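Glycine betaine/carnitine/choline ABC transporter%2C ATP-binding protein%2C putative (PDB 5IIP) probably serves as the ATP-binding subunit of the osmolyte uptake system OpuC, which the second messenger c-di-AMP inhibits. Local coordinates at residues I47-T52 / I68-S73; G79-E84 / R97-Q102; R118-R123 / G139-A144. One frame throughout, in Å; residues are numbered along the deposited sequence.

Contact 1: I47-T52 / I68-S73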
ATOM      1  N   ILE D  47     -13.339 -10.791  -4.057  1.00 39.12           N
ATOM      2  CA  ILE D  47     -14.545 -10.178  -4.525  1.00 42.88           C
ATOM      3  C   ILE D  47     -14.302  -9.698  -5.929  1.00 43.08           C
ATOM      4  O   ILE D  47     -13.247  -9.224  -6.221  1.00 35.07           O
ATOM      5  CB  ILE D  47     -15.009  -9.028  -3.633  1.00 41.27           C
ATOM      6  CG1 ILE D  47     -16.453  -8.723  -3.922  1.00 42.78           C
ATOM      7  CG2 ILE D  47     -14.196  -7.782  -3.830  1.00 36.51           C
ATOM      8  CD1 ILE D  47     -17.057  -7.688  -3.042  1.00 41.40           C
ATOM      9  N   GLN D  48     -15.286  -9.826  -6.785  1.00 35.38           N
ATOM     10  CA  GLN D  48     -15.146  -9.378  -8.139  1.00 41.47           C
ATOM     11  C   GLN D  48     -15.234  -7.884  -8.172  1.00 40.14           C
ATOM     12  O   GLN D  48     -15.831  -7.293  -7.332  1.00 41.41           O
ATOM     13  CB  GLN D  48     -16.147 -10.058  -9.034  1.00 42.93           C
ATOM     14  CG  GLN D  48     -16.011 -11.541  -9.024  1.00 38.64           C
ATOM     15  CD  GLN D  48     -14.972 -12.055  -9.961  1.00 42.47           C
ATOM     16  OE1 GLN D  48     -14.812 -11.564 -11.037  1.00 46.56           O
ATOM     17  NE2 GLN D  48     -14.302 -13.077  -9.568  1.00 41.01           N
ATOM     18  N   ALA D  49     -14.618  -7.279  -9.156  1.00 39.13           N
ATOM     19  CA  ALA D  49     -14.572  -5.831  -9.299  1.00 43.96           C
ATOM     20  C   ALA D  49     -15.884  -5.127  -9.519  1.00 42.72           C
ATOM     21  O   ALA D  49     -16.036  -4.000  -9.168  1.00 42.69           O
ATOM     22  CB  ALA D  49     -13.606  -5.447 -10.383  1.00 44.35           C
ATOM     23  N   GLU D  50     -16.818  -5.811 -10.127  1.00 40.04           N
ATOM     24  CA  GLU D  50     -18.100  -5.240 -10.426  1.00 42.27           C
ATOM     25  C   GLU D  50     -19.031  -5.189  -9.261  1.00 43.08           C
ATOM     26  O   GLU D  50     -20.045  -4.551  -9.313  1.00 42.13           O
ATOM     27  CB  GLU D  50     -18.738  -5.998 -11.550  1.00 44.78           C
ATOM     28  CG  GLU D  50     -17.874  -6.071 -12.781  1.00 42.65           C
ATOM     29  CD  GLU D  50     -16.853  -7.167 -12.719  1.00 46.86           C
ATOM     30  OE1 GLU D  50     -16.793  -7.862 -11.715  1.00 50.60           O
ATOM     31  OE2 GLU D  50     -16.110  -7.342 -13.677  1.00 53.63           O
ATOM     32  N   ALA D  51     -18.663  -5.864  -8.201  1.00 43.27           N
ATOM     33  CA  ALA D  51     -19.472  -5.931  -7.021  1.00 37.43           C
ATOM     34  C   ALA D  51     -19.467  -4.649  -6.234  1.00 40.66           C
ATOM     35  O   ALA D  51     -18.752  -3.742  -6.536  1.00 37.94           O
ATOM     36  CB  ALA D  51     -19.076  -7.092  -6.183  1.00 37.27           C
ATOM     37  N   THR D  52     -20.325  -4.596  -5.240  1.00 37.46           N
ATOM     38  CA  THR D  52     -20.523  -3.440  -4.425  1.00 39.17           C
ATOM     39  C   THR D  52     -19.926  -3.537  -3.055  1.00 39.89           C
ATOM     40  O   THR D  52     -19.505  -4.565  -2.643  1.00 43.51           O
ATOM     41  CB  THR D  52     -22.005  -3.168  -4.242  1.00 40.68           C
ATOM     42  OG1 THR D  52     -22.581  -4.251  -3.538  1.00 49.62           O
ATOM     43  CG2 THR D  52     -22.695  -3.017  -5.533  1.00 40.30           C
ATOM     44  N   ILE D  68     -10.398  -8.291   2.085  1.00 46.16           N
ATOM     45  CA  ILE D  68     -10.572  -9.044   0.894  1.00 45.79           C
ATOM     46  C   ILE D  68      -9.819  -8.442  -0.244  1.00 42.18           C
ATOM     47  O   ILE D  68      -9.518  -7.288  -0.273  1.00 36.70           O
ATOM     48  CB  ILE D  68     -12.051  -9.075   0.499  1.00 45.17           C
ATOM     49  CG1 ILE D  68     -12.621  -7.693   0.548  1.00 43.34           C
ATOM     50  CG2 ILE D  68     -12.852  -9.896   1.454  1.00 46.57           C
ATOM     51  CD1 ILE D  68     -14.071  -7.626   0.237  1.00 46.64           C
ATOM     52  N   PHE D  69      -9.570  -9.280  -1.210  1.00 44.65           N
ATOM     53  CA  PHE D  69      -8.879  -8.905  -2.390  1.00 39.06           C
ATOM     54  C   PHE D  69      -9.769  -8.860  -3.613  1.00 39.22           C
ATOM     55  O   PHE D  69     -10.521  -9.745  -3.858  1.00 37.53           O
ATOM     56  CB  PHE D  69      -7.761  -9.877  -2.596  1.00 40.09           C
ATOM     57  CG  PHE D  69      -6.839  -9.930  -1.476  1.00 41.33           C
ATOM     58  CD1 PHE D  69      -5.794  -9.082  -1.410  1.00 41.43           C
ATOM     59  CD2 PHE D  69      -7.052 -10.790  -0.472  1.00 46.39           C
ATOM     60  CE1 PHE D  69      -4.949  -9.104  -0.360  1.00 50.19           C
ATOM     61  CE2 PHE D  69      -6.215 -10.828   0.593  1.00 50.98           C
ATOM     62  CZ  PHE D  69      -5.154  -9.981   0.649  1.00 51.00           C
ATOM     63  N   VAL D  70      -9.641  -7.792  -4.371  1.00 39.53           N
ATOM     64  CA  VAL D  70     -10.376  -7.583  -5.578  1.00 34.88           C
ATOM     65  C   VAL D  70      -9.650  -8.128  -6.778  1.00 34.40           C
ATOM     66  O   VAL D  70      -8.525  -7.842  -6.980  1.00 34.68           O
ATOM     67  CB  VAL D  70     -10.585  -6.099  -5.812  1.00 34.68           C
ATOM     68  CG1 VAL D  70     -11.511  -5.834  -6.967  1.00 35.97           C
ATOM     69  CG2 VAL D  70     -11.131  -5.461  -4.588  1.00 38.82           C
ATOM     70  N   VAL D  71     -10.333  -8.917  -7.574  1.00 36.21           N
ATOM     71  CA  VAL D  71      -9.771  -9.474  -8.766  1.00 36.25           C
ATOM     72  C   VAL D  71     -10.760  -9.295  -9.866  1.00 40.01           C
ATOM     73  O   VAL D  71     -11.893  -9.054  -9.614  1.00 37.54           O
ATOM     74  CB  VAL D  71      -9.516 -10.960  -8.657  1.00 40.06           C
ATOM     75  CG1 VAL D  71      -8.405 -11.255  -7.709  1.00 41.00           C
ATOM     76  CG2 VAL D  71     -10.753 -11.674  -8.235  1.00 40.52           C
ATOM     77  N   ASP D  72     -10.293  -9.411 -11.090  1.00 40.01           N
ATOM     78  CA  ASP D  72     -11.120  -9.332 -12.258  1.00 35.57           C
ATOM     79  C   ASP D  72     -11.606 -10.678 -12.774  1.00 39.36           C
ATOM     80  O   ASP D  72     -11.418 -11.686 -12.179  1.00 39.59           O
ATOM     81  CB  ASP D  72     -10.498  -8.485 -13.346  1.00 39.61           C
ATOM     82  CG  ASP D  72      -9.266  -9.049 -13.903  1.00 39.17           C
ATOM     83  OD1 ASP D  72      -8.916 -10.176 -13.626  1.00 38.81           O
ATOM     84  OD2 ASP D  72      -8.625  -8.334 -14.638  1.00 41.41           O
ATOM     85  N   SER D  73     -12.220 -10.670 -13.929  1.00 45.22           N
ATOM     86  CA  SER D  73     -12.785 -11.871 -14.504  1.00 43.42           C
ATOM     87  C   SER D  73     -11.760 -12.920 -14.725  1.00 41.75           C
ATOM     88  O   SER D  73     -12.056 -14.069 -14.663  1.00 46.65           O
ATOM     89  CB  SER D  73     -13.501 -11.569 -15.798  1.00 45.44           C
ATOM     90  OG  SER D  73     -14.055 -12.734 -16.323  1.00 52.54           O
TER
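I47 and V70 are neighbours on the same face of a parallel strand pair, their side chains aligned, and their CG2 methyls meet at 3.9 Å. I68 lies one pair of residues back along its strand and crosses I47 obliquely, bringing its CD1 to 4.1 Å from I47 CG2. That single methyl of I47 is therefore touched by two side chains of the neighbouring strand, while helix 53-63 covers this face through A56, which meets both isoleucines. The other branch of V70, CG1, anti to the backbone N (chi1 -172°), touches A49, 3.8 Å from A49 CA and 4.0 Å from A49 CB. On the other face Q48 bends at chi2 (-84°), and this fold in the chain lays its amide across V71, NE2 lying 4.0 Å from V71 CG2.

The backbones are stitched by I47 N to F69 O at 3.0 Å and by V71 N to I47 O at 3.2 Å, so I47 uses both its polar groups on the same partner strand. A weak third bond, A49 N to V71 O, comes where the first chain leaves the sheet in a type I turn from Q48 to A51. Beyond that turn T52 caps helix 53-63, which leads back to strand 67-71: the classic parallel beta-alpha-beta unit of a CBS domain.

Contact 2: G79-E84 / R97-Q102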
ATOM      1  N   GLY D  79      -6.970  -4.911  -6.364  1.00 35.23           N
ATOM      2  CA  GLY D  79      -7.077  -4.162  -5.154  1.00 37.50           C
ATOM      3  C   GLY D  79      -7.175  -4.869  -3.851  1.00 33.24           C
ATOM      4  O   GLY D  79      -7.202  -6.050  -3.773  1.00 32.80           O
ATOM      5  N   PHE D  80      -7.257  -4.075  -2.810  1.00 38.36           N
ATOM      6  CA  PHE D  80      -7.345  -4.557  -1.465  1.00 40.67           C
ATOM      7  C   PHE D  80      -8.350  -3.783  -0.630  1.00 39.02           C
ATOM      8  O   PHE D  80      -8.447  -2.590  -0.736  1.00 34.79           O
ATOM      9  CB  PHE D  80      -5.944  -4.458  -0.866  1.00 45.13           C
ATOM     10  CG  PHE D  80      -5.846  -4.906   0.536  1.00 45.20           C
ATOM     11  CD1 PHE D  80      -5.609  -6.207   0.828  1.00 48.00           C
ATOM     12  CD2 PHE D  80      -5.962  -4.019   1.552  1.00 48.06           C
ATOM     13  CE1 PHE D  80      -5.508  -6.628   2.113  1.00 50.61           C
ATOM     14  CE2 PHE D  80      -5.871  -4.429   2.845  1.00 54.14           C
ATOM     15  CZ  PHE D  80      -5.640  -5.735   3.129  1.00 51.28           C
ATOM     16  N   LEU D  81      -9.104  -4.489   0.189  1.00 44.63           N
ATOM     17  CA  LEU D  81     -10.065  -3.861   1.079  1.00 42.39           C
ATOM     18  C   LEU D  81     -10.034  -4.392   2.495  1.00 39.21           C
ATOM     19  O   LEU D  81      -9.939  -5.559   2.703  1.00 42.48           O
ATOM     20  CB  LEU D  81     -11.455  -4.050   0.568  1.00 46.50           C
ATOM     21  CG  LEU D  81     -11.882  -3.442  -0.737  1.00 41.97           C
ATOM     22  CD1 LEU D  81     -13.083  -4.185  -1.232  1.00 44.77           C
ATOM     23  CD2 LEU D  81     -12.218  -2.005  -0.522  1.00 37.90           C
ATOM     24  N   ASP D  82     -10.144  -3.509   3.464  1.00 46.38           N
ATOM     25  CA  ASP D  82     -10.162  -3.853   4.875  1.00 49.62           C
ATOM     26  C   ASP D  82     -11.317  -3.132   5.495  1.00 45.65           C
ATOM     27  O   ASP D  82     -11.911  -2.335   4.850  1.00 47.48           O
ATOM     28  CB  ASP D  82      -8.838  -3.588   5.588  1.00 51.96           C
ATOM     29  CG  ASP D  82      -8.498  -2.160   5.710  1.00 49.85           C
ATOM     30  OD1 ASP D  82      -9.345  -1.306   5.536  1.00 49.52           O
ATOM     31  OD2 ASP D  82      -7.344  -1.885   6.007  1.00 54.42           O
ATOM     32  N   ILE D  83     -11.607  -3.370   6.753  1.00 55.54           N
ATOM     33  CA  ILE D  83     -12.767  -2.775   7.411  1.00 54.07           C
ATOM     34  C   ILE D  83     -12.813  -1.284   7.426  1.00 49.65           C
ATOM     35  O   ILE D  83     -13.849  -0.744   7.173  1.00 47.87           O
ATOM     36  CB  ILE D  83     -12.859  -3.254   8.861  1.00 55.66           C
ATOM     37  CG1 ILE D  83     -13.085  -4.746   8.906  1.00 60.47           C
ATOM     38  CG2 ILE D  83     -14.011  -2.627   9.604  1.00 60.43           C
ATOM     39  CD1 ILE D  83     -14.439  -5.177   8.403  1.00 58.71           C
ATOM     40  N   GLU D  84     -11.727  -0.626   7.733  1.00 47.31           N
ATOM     41  CA  GLU D  84     -11.758   0.803   7.736  1.00 50.83           C
ATOM     42  C   GLU D  84     -12.046   1.351   6.358  1.00 52.88           C
ATOM     43  O   GLU D  84     -12.780   2.296   6.220  1.00 52.00           O
ATOM     44  CB  GLU D  84     -10.463   1.358   8.313  1.00 56.74           C
ATOM     45  CG  GLU D  84     -10.413   2.855   8.517  1.00 56.82           C
ATOM     46  CD  GLU D  84     -11.547   3.397   9.322  1.00 58.41           C
ATOM     47  OE1 GLU D  84     -12.116   2.669  10.127  1.00 58.00           O
ATOM     48  OE2 GLU D  84     -11.859   4.565   9.142  1.00 58.56           O
ATOM     49  N   ARG D  97     -14.429   0.269  -6.707  1.00 54.87           N
ATOM     50  CA  ARG D  97     -13.189   0.573  -7.364  1.00 50.33           C
ATOM     51  C   ARG D  97     -12.568   1.844  -6.840  1.00 50.80           C
ATOM     52  O   ARG D  97     -11.374   1.946  -6.755  1.00 51.53           O
ATOM     53  CB  ARG D  97     -13.364   0.603  -8.875  1.00 50.33           C
ATOM     54  CG  ARG D  97     -13.810  -0.731  -9.464  1.00 57.18           C
ATOM     55  CD  ARG D  97     -13.923  -0.725 -10.987  1.00 60.63           C
ATOM     56  NE  ARG D  97     -12.606  -0.782 -11.564  1.00 62.18           N
ATOM     57  CZ  ARG D  97     -12.164  -1.768 -12.298  1.00 62.47           C
ATOM     58  NH1 ARG D  97     -12.950  -2.766 -12.607  1.00 61.32           N
ATOM     59  NH2 ARG D  97     -10.939  -1.722 -12.745  1.00 63.92           N
ATOM     60  N   ASP D  98     -13.375   2.824  -6.507  1.00 48.19           N
ATOM     61  CA  ASP D  98     -12.846   4.075  -6.019  1.00 54.87           C
ATOM     62  C   ASP D  98     -12.379   4.001  -4.585  1.00 51.23           C
ATOM     63  O   ASP D  98     -11.701   4.882  -4.115  1.00 48.69           O
ATOM     64  CB  ASP D  98     -13.839   5.227  -6.209  1.00 59.03           C
ATOM     65  CG  ASP D  98     -13.757   5.851  -7.578  1.00 65.28           C
ATOM     66  OD1 ASP D  98     -12.669   6.151  -8.071  1.00 63.66           O
ATOM     67  OD2 ASP D  98     -14.802   6.063  -8.181  1.00 72.93           O
ATOM     68  N   THR D  99     -12.776   2.951  -3.896  1.00 50.46           N
ATOM     69  CA  THR D  99     -12.437   2.766  -2.520  1.00 46.17           C
ATOM     70  C   THR D  99     -11.281   1.869  -2.265  1.00 46.26           C
ATOM     71  O   THR D  99     -10.622   1.975  -1.261  1.00 50.40           O
ATOM     72  CB  THR D  99     -13.606   2.128  -1.821  1.00 47.12           C
ATOM     73  OG1 THR D  99     -14.759   2.860  -2.146  1.00 53.48           O
ATOM     74  CG2 THR D  99     -13.435   2.121  -0.355  1.00 48.34           C
ATOM     75  N   MET D 100     -11.058   0.966  -3.175  1.00 40.35           N
ATOM     76  CA  MET D 100      -9.992   0.030  -3.017  1.00 43.07           C
ATOM     77  C   MET D 100      -8.624   0.678  -3.085  1.00 43.25           C
ATOM     78  O   MET D 100      -8.431   1.736  -3.656  1.00 40.73           O
ATOM     79  CB  MET D 100     -10.121  -1.103  -4.015  1.00 40.04           C
ATOM     80  CG  MET D 100      -9.834  -0.746  -5.447  1.00 37.87           C
ATOM     81  SD  MET D 100      -9.963  -2.092  -6.577  1.00 33.71           S
ATOM     82  CE  MET D 100      -9.803  -1.217  -8.054  1.00 38.50           C
ATOM     83  N   GLN D 101      -7.686   0.013  -2.449  1.00 42.83           N
ATOM     84  CA  GLN D 101      -6.336   0.469  -2.389  1.00 43.78           C
ATOM     85  C   GLN D 101      -5.555  -0.333  -3.394  1.00 36.87           C
ATOM     86  O   GLN D 101      -5.554  -1.514  -3.372  1.00 38.28           O
ATOM     87  CB  GLN D 101      -5.811   0.314  -0.966  1.00 42.48           C
ATOM     88  CG  GLN D 101      -6.458   1.216   0.067  1.00 47.57           C
ATOM     89  CD  GLN D 101      -5.947   2.642   0.063  1.00 51.84           C
ATOM     90  OE1 GLN D 101      -5.045   2.988  -0.663  1.00 55.17           O
ATOM     91  NE2 GLN D 101      -6.527   3.464   0.881  1.00 47.73           N
ATOM     92  N   GLN D 102      -4.915   0.353  -4.303  1.00 33.10           N
ATOM     93  CA  GLN D 102      -4.197  -0.274  -5.361  1.00 33.34           C
ATOM     94  C   GLN D 102      -2.719  -0.381  -5.198  1.00 36.96           C
ATOM     95  O   GLN D 102      -2.081  -0.841  -6.083  1.00 44.20           O
ATOM     96  CB  GLN D 102      -4.508   0.420  -6.657  1.00 37.48           C
ATOM     97  CG  GLN D 102      -5.984   0.604  -6.900  1.00 39.66           C
ATOM     98  CD  GLN D 102      -6.339   1.263  -8.193  1.00 38.98           C
ATOM     99  OE1 GLN D 102      -7.167   2.123  -8.235  1.00 41.41           O
ATOM    100  NE2 GLN D 102      -5.734   0.844  -9.245  1.00 42.09           N
TER
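G79 opens the contact with its CA against two groups of the incoming chain: M100 SD at 3.8 Å and, through a CA-H...O approach, Q101 O. Here the edge strand 77-82 of the first CBS domain's sheet receives segment 97-102, which returns to it after helix 83-90, and a single antiparallel bridge joins them. With no side chain on G79, the sulfur can come right up to its CA and N. M100 gets there with CG held between its backbone N and carbonyl carbon (chi1 71°), after which the chain runs extended.

F80 is the bridging residue, in a hydrogen-bonded pair with Q101. The stronger half is Q101 N to F80 O at 3.2 Å, almost straight at 173° and lying in the carbonyl plane; the return bond, F80 N to Q101 O, is weak. The ring of F80 leads away from this partner to meet F69 on the neighbouring strand 67-71. The Q101 side chain also leaves the pair, bending at chi2 so that its amide serves the dimer instead: OE1 accepts a hydrogen bond from T106 N of the second subunit.

L81 follows and brings its CD2 to 3.9 Å from M100 CA, 4.2 Å from M100 CB and 4.3 Å from T99 CG2. D82 then caps helix 83-90 through D85 N and forms a salt bridge with R123 of the second subunit. One turn into that helix a second salt bridge crosses the dimer, from E84 OE2 to R118 NH1 of the second subunit.

Contact 3: R118-R123 / G139-A144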
ATOM      1  N   ARG D 118      12.368 -11.072   5.774  1.00 41.32           N
ATOM      2  CA  ARG D 118      12.862  -9.959   6.527  1.00 36.79           C
ATOM      3  C   ARG D 118      12.017  -8.717   6.322  1.00 43.65           C
ATOM      4  O   ARG D 118      11.769  -7.979   7.246  1.00 44.27           O
ATOM      5  CB  ARG D 118      14.305  -9.681   6.182  1.00 44.01           C
ATOM      6  CG  ARG D 118      15.302 -10.636   6.792  1.00 47.60           C
ATOM      7  CD  ARG D 118      16.700 -10.088   6.696  1.00 50.30           C
ATOM      8  NE  ARG D 118      17.181 -10.041   5.339  1.00 54.32           N
ATOM      9  CZ  ARG D 118      18.324 -10.555   4.943  1.00 59.91           C
ATOM     10  NH1 ARG D 118      19.110 -11.136   5.812  1.00 62.47           N
ATOM     11  NH2 ARG D 118      18.683 -10.471   3.687  1.00 57.66           N
ATOM     12  N   THR D 119      11.594  -8.481   5.100  1.00 45.12           N
ATOM     13  CA  THR D 119      10.759  -7.356   4.770  1.00 42.50           C
ATOM     14  C   THR D 119       9.433  -7.504   5.426  1.00 41.77           C
ATOM     15  O   THR D 119       8.894  -6.560   5.905  1.00 46.43           O
ATOM     16  CB  THR D 119      10.554  -7.243   3.257  1.00 42.59           C
ATOM     17  OG1 THR D 119      11.769  -6.848   2.652  1.00 46.05           O
ATOM     18  CG2 THR D 119       9.537  -6.220   2.886  1.00 44.31           C
ATOM     19  N   ILE D 120       8.896  -8.702   5.415  1.00 42.85           N
ATOM     20  CA  ILE D 120       7.614  -8.957   6.010  1.00 45.67           C
ATOM     21  C   ILE D 120       7.624  -8.744   7.484  1.00 41.33           C
ATOM     22  O   ILE D 120       6.718  -8.195   7.999  1.00 41.51           O
ATOM     23  CB  ILE D 120       7.161 -10.384   5.722  1.00 42.15           C
ATOM     24  CG1 ILE D 120       6.934 -10.523   4.254  1.00 36.01           C
ATOM     25  CG2 ILE D 120       5.915 -10.771   6.483  1.00 42.57           C
ATOM     26  CD1 ILE D 120       6.571 -11.906   3.856  1.00 40.01           C
ATOM     27  N   LEU D 121       8.625  -9.264   8.159  1.00 43.98           N
ATOM     28  CA  LEU D 121       8.748  -9.129   9.596  1.00 42.47           C
ATOM     29  C   LEU D 121       9.027  -7.714  10.017  1.00 42.84           C
ATOM     30  O   LEU D 121       8.570  -7.263  11.013  1.00 48.04           O
ATOM     31  CB  LEU D 121       9.814 -10.058  10.144  1.00 40.63           C
ATOM     32  CG  LEU D 121       9.554 -11.539  10.073  1.00 39.50           C
ATOM     33  CD1 LEU D 121      10.730 -12.358  10.497  1.00 41.81           C
ATOM     34  CD2 LEU D 121       8.358 -11.913  10.859  1.00 41.21           C
ATOM     35  N   LYS D 122       9.867  -7.044   9.268  1.00 45.54           N
ATOM     36  CA  LYS D 122      10.243  -5.679   9.552  1.00 49.42           C
ATOM     37  C   LYS D 122       9.159  -4.644   9.354  1.00 47.63           C
ATOM     38  O   LYS D 122       9.072  -3.690  10.074  1.00 52.38           O
ATOM     39  CB  LYS D 122      11.472  -5.299   8.774  1.00 47.34           C
ATOM     40  CG  LYS D 122      12.778  -5.739   9.383  1.00 51.48           C
ATOM     41  CD  LYS D 122      13.928  -5.098   8.639  1.00 56.10           C
ATOM     42  CE  LYS D 122      15.203  -5.832   8.822  1.00 52.33           C
ATOM     43  NZ  LYS D 122      16.013  -5.534   7.644  1.00 60.37           N
ATOM     44  N   ARG D 123       8.370  -4.818   8.327  1.00 44.26           N
ATOM     45  CA  ARG D 123       7.325  -3.904   8.027  1.00 47.98           C
ATOM     46  C   ARG D 123       6.081  -4.267   8.749  1.00 45.48           C
ATOM     47  O   ARG D 123       5.997  -5.267   9.381  1.00 47.71           O
ATOM     48  CB  ARG D 123       7.022  -3.893   6.550  1.00 51.33           C
ATOM     49  CG  ARG D 123       8.199  -3.826   5.648  1.00 48.60           C
ATOM     50  CD  ARG D 123       8.556  -2.418   5.317  1.00 55.82           C
ATOM     51  NE  ARG D 123       9.362  -2.384   4.118  1.00 62.15           N
ATOM     52  CZ  ARG D 123      10.311  -1.503   3.870  1.00 61.47           C
ATOM     53  NH1 ARG D 123      10.605  -0.564   4.738  1.00 64.68           N
ATOM     54  NH2 ARG D 123      10.975  -1.574   2.744  1.00 65.73           N
ATOM     55  N   GLY D 139      -2.565 -16.962  -4.102  1.00 47.02           N
ATOM     56  CA  GLY D 139      -2.426 -17.225  -2.700  1.00 51.87           C
ATOM     57  C   GLY D 139      -2.210 -16.046  -1.797  1.00 48.98           C
ATOM     58  O   GLY D 139      -2.053 -14.951  -2.234  1.00 45.82           O
ATOM     59  N   LEU D 140      -2.198 -16.307  -0.507  1.00 50.83           N
ATOM     60  CA  LEU D 140      -1.971 -15.283   0.481  1.00 49.46           C
ATOM     61  C   LEU D 140      -1.062 -15.670   1.622  1.00 52.05           C
ATOM     62  O   LEU D 140      -1.184 -16.738   2.187  1.00 51.66           O
ATOM     63  CB  LEU D 140      -3.296 -14.868   1.093  1.00 47.06           C
ATOM     64  CG  LEU D 140      -3.204 -13.813   2.167  1.00 48.45           C
ATOM     65  CD1 LEU D 140      -2.843 -12.524   1.502  1.00 49.25           C
ATOM     66  CD2 LEU D 140      -4.493 -13.668   2.923  1.00 47.48           C
ATOM     67  N   ILE D 141      -0.161 -14.779   1.988  1.00 50.32           N
ATOM     68  CA  ILE D 141       0.668 -15.021   3.132  1.00 49.91           C
ATOM     69  C   ILE D 141       0.459 -13.901   4.118  1.00 41.35           C
ATOM     70  O   ILE D 141       0.579 -12.780   3.795  1.00 44.26           O
ATOM     71  CB  ILE D 141       2.134 -15.200   2.770  1.00 50.18           C
ATOM     72  CG1 ILE D 141       2.743 -13.910   2.367  1.00 51.86           C
ATOM     73  CG2 ILE D 141       2.268 -16.185   1.644  1.00 52.55           C
ATOM     74  CD1 ILE D 141       4.144 -14.062   1.835  1.00 58.08           C
ATOM     75  N   THR D 142       0.119 -14.229   5.332  1.00 43.39           N
ATOM     76  CA  THR D 142      -0.105 -13.227   6.338  1.00 49.50           C
ATOM     77  C   THR D 142       1.120 -13.014   7.184  1.00 46.04           C
ATOM     78  O   THR D 142       1.943 -13.871   7.289  1.00 47.47           O
ATOM     79  CB  THR D 142      -1.254 -13.625   7.264  1.00 45.93           C
ATOM     80  OG1 THR D 142      -0.898 -14.773   7.997  1.00 44.28           O
ATOM     81  CG2 THR D 142      -2.467 -13.942   6.487  1.00 47.22           C
ATOM     82  N   ARG D 143       1.233 -11.857   7.781  1.00 47.67           N
ATOM     83  CA  ARG D 143       2.339 -11.576   8.645  1.00 43.79           C
ATOM     84  C   ARG D 143       2.286 -12.488   9.848  1.00 42.08           C
ATOM     85  O   ARG D 143       3.285 -12.897  10.364  1.00 47.28           O
ATOM     86  CB  ARG D 143       2.348 -10.133   9.064  1.00 45.50           C
ATOM     87  CG  ARG D 143       3.615  -9.733   9.774  1.00 47.44           C
ATOM     88  CD  ARG D 143       3.633  -8.283  10.145  1.00 47.96           C
ATOM     89  NE  ARG D 143       4.808  -7.941  10.881  1.00 44.85           N
ATOM     90  CZ  ARG D 143       5.003  -8.289  12.123  1.00 43.15           C
ATOM     91  NH1 ARG D 143       4.118  -8.984  12.767  1.00 37.66           N
ATOM     92  NH2 ARG D 143       6.096  -7.948  12.707  1.00 46.14           N
ATOM     93  N   ALA D 144       1.089 -12.800  10.295  1.00 49.23           N
ATOM     94  CA  ALA D 144       0.903 -13.641  11.454  1.00 45.64           C
ATOM     95  C   ALA D 144       1.421 -15.001  11.232  1.00 47.26           C
ATOM     96  O   ALA D 144       1.971 -15.602  12.106  1.00 49.44           O
ATOM     97  CB  ALA D 144      -0.539 -13.700  11.854  1.00 47.11           C
TER
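R143 sets CG anti to its backbone N (chi1 -170°) and keeps the chain extended as far as NE, a straight arm long enough to cross from the start of helix 143-153 to the end of helix 114-122. Both lie in the second CBS domain, and the arm joins the first turn of one to the carbonyl end of the other. The last torsion, chi4 -73°, then turns the guanidinium so that its edge addresses the backbone carbonyls there.

Two bonds result. NH2 donates to L121 O at 3.1 Å, and NE to R123 O at 3.3 Å, the latter coming nearly along the C=O axis. Both oxygens lie near the guanidinium plane, though somewhat tilted from it. The I120 carbonyl comes close as well, its oxygen 3.5 Å from R143 NE. Gathering carbonyls at a helix C-terminus around a positive group should be electrostatically favourable, and two bonds from different nitrogens restrict rotation of the guanidinium.

The side chain of R123 itself turns away, to a salt bridge with D85 of the second subunit, so this helix end is held by R143 within the chain and also reaches across the dimer. Away from the guanidinium the contact is apolar. I120 and the aliphatic part of R143 run antiparallel alongside each other, with I120 CG2 4.1 Å from R143 CG, and I120 crosses I141 at about a right angle, the two CD1 methyls meeting at 3.8 Å.

Contacts 1 and 2 are buried and share one sheet: strand 67-71 of contact 1 pairs with strand 77-82 of contact 2, through I68 N to L81 O and V70 N to G79 O. Contact 3 lies on the other side of the chain's centre, in the second CBS domain, and nearer the surface. The chemistry follows: parallel strand bonds and branched aliphatics in contact 1, a lone antiparallel bridge with a thioether in contact 2, an arginine on helix-end carbonyls in contact 3. F69 of contact 1 packs on L140 of contact 3, linking the two domains, whereas contacts 2 and 3 both reach the second subunit.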